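Local atomic coordinates of uncharacterized protein (Bacillus thuringiensis serovar kurstaki, PDB entry 4XE7), a protein that probably polymerises into actin-like, nucleotide-dependent filaments of the bacterial cytoskeleton that segregate plasmid DNA, as other ParM proteins do. Residues A[127-131]-A[170-175]. Numbering follows the deposited sequence.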
# COMPACT_ATOMS: atom_id res chain seq x y z
N LEU A 127 9.57 14.45 1.55
CA LEU A 127 10.12 14.67 0.21
C LEU A 127 11.19 13.64 -0.17
O LEU A 127 11.22 13.14 -1.31
CB LEU A 127 10.71 16.07 0.08
CG LEU A 127 9.68 17.20 0.08
CD1 LEU A 127 10.38 18.55 0.15
CD2 LEU A 127 8.77 17.11 -1.13
N ILE A 128 12.06 13.32 0.78
CA ILE A 128 13.15 12.40 0.48
C ILE A 128 12.62 11.01 0.06
O ILE A 128 13.03 10.49 -0.98
CB ILE A 128 14.13 12.31 1.66
CG1 ILE A 128 14.96 13.61 1.71
CG2 ILE A 128 15.04 11.09 1.50
CD1 ILE A 128 15.87 13.78 2.93
N PRO A 129 11.66 10.43 0.80
CA PRO A 129 11.11 9.16 0.30
C PRO A 129 10.32 9.31 -0.99
O PRO A 129 10.34 8.40 -1.82
CB PRO A 129 10.21 8.70 1.44
CG PRO A 129 10.83 9.33 2.67
CD PRO A 129 11.23 10.69 2.19
N LEU A 130 9.64 10.44 -1.18
CA LEU A 130 8.90 10.65 -2.43
C LEU A 130 9.85 10.68 -3.63
O LEU A 130 9.65 9.96 -4.60
CB LEU A 130 8.08 11.95 -2.36
CG LEU A 130 7.60 12.56 -3.68
CD1 LEU A 130 6.39 11.78 -4.24
CD2 LEU A 130 7.26 14.02 -3.53
N PHE A 131 10.89 11.52 -3.56
CA PHE A 131 11.84 11.62 -4.67
C PHE A 131 12.56 10.31 -4.90
O PHE A 131 12.83 9.92 -6.03
CB PHE A 131 12.86 12.74 -4.43
CG PHE A 131 12.29 14.11 -4.54
CD1 PHE A 131 11.27 14.38 -5.43
CD2 PHE A 131 12.76 15.14 -3.74
CE1 PHE A 131 10.73 15.67 -5.53
CE2 PHE A 131 12.23 16.42 -3.83
CZ PHE A 131 11.22 16.69 -4.72
N MET A 170 5.96 23.79 -4.66
CA MET A 170 7.04 23.17 -3.91
C MET A 170 7.79 22.16 -4.78
O MET A 170 9.02 22.09 -4.76
CB MET A 170 6.48 22.50 -2.65
CG MET A 170 7.50 21.88 -1.70
SD MET A 170 6.68 20.93 -0.39
CE MET A 170 7.55 21.54 1.05
N LEU A 171 7.03 21.41 -5.59
CA LEU A 171 7.59 20.29 -6.36
C LEU A 171 8.14 20.63 -7.75
O LEU A 171 8.98 19.91 -8.28
CB LEU A 171 6.53 19.20 -6.52
CG LEU A 171 5.97 18.66 -5.21
CD1 LEU A 171 4.96 17.56 -5.49
CD2 LEU A 171 7.11 18.12 -4.36
N TYR A 172 7.65 21.72 -8.35
CA TYR A 172 8.08 22.08 -9.69
C TYR A 172 9.59 22.28 -9.72
O TYR A 172 10.19 22.73 -8.75
CB TYR A 172 7.39 23.36 -10.17
CG TYR A 172 5.90 23.21 -10.43
CD1 TYR A 172 5.37 22.00 -10.84
CD2 TYR A 172 5.04 24.29 -10.26
CE1 TYR A 172 4.01 21.86 -11.08
CE2 TYR A 172 3.69 24.17 -10.50
CZ TYR A 172 3.18 22.96 -10.91
OH TYR A 172 1.83 22.83 -11.14
N GLY A 173 10.20 21.92 -10.84
CA GLY A 173 11.62 22.12 -11.01
C GLY A 173 12.40 20.85 -11.24
O GLY A 173 11.85 19.79 -11.56
N GLU A 174 13.71 20.97 -11.06
CA GLU A 174 14.62 19.89 -11.36
C GLU A 174 15.13 19.28 -10.06
O GLU A 174 15.35 20.00 -9.09
CB GLU A 174 15.77 20.40 -12.23
CG GLU A 174 16.57 19.30 -12.90
CD GLU A 174 17.76 19.85 -13.67
OE1 GLU A 174 18.91 19.56 -13.26
OE2 GLU A 174 17.55 20.55 -14.68
N HIS A 175 15.28 17.96 -10.04
CA HIS A 175 15.77 17.23 -8.88
C HIS A 175 16.64 16.07 -9.33
O HIS A 175 16.27 15.33 -10.24
CB HIS A 175 14.60 16.69 -8.04
CG HIS A 175 13.42 17.61 -7.98
ND1 HIS A 175 13.24 18.52 -6.95
CD2 HIS A 175 12.38 17.77 -8.81
CE1 HIS A 175 12.13 19.19 -7.16
NE2 HIS A 175 11.58 18.76 -8.29
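Actin-like ParM proteins build their domains from β-sheets flanked by helices, and this contact illustrates how one helix face can serve both a helix and a strand. Helix 123-140 meets the end of helix 164-171 and the start of strand 173-179, a member of the mixed eight-stranded sheet. The CA-to-CB bonds of Leu127, Leu130 and Phe131 point toward segment 170-175, whereas Ile128 and Pro129 pack against strand 90-93, Ile128 also touching strand 73-79. Both leucines meet at Leu171: in its mt rotamer, Leu171 extends CD2 to 3.8 Å from Leu127 CD2 and 4.2 Å from Leu130 CD2. Met170, extended with chi1 and chi2 both t, brings its CE to 4.2 Å from Leu127 CD1. Phe150 of strand 145-154 packs on Leu130 and Leu171.

One turn on from Leu127, Phe131 (chi1 m) adds an offset stack with His175, centroids 4.4 Å apart and planes inclined by 30°. The imidazole is held by hydrogen bonds at both nitrogens: ND1 pairs with Ser79 OG on the adjacent strand, and NE2 donates to Leu171 O at 2.8 Å, bridging the turn through Gly173, whose backbone angles would jam a CB against Tyr172 O. So fixed, His175 ND1 lies 3.5 Å from Phe131 CZ.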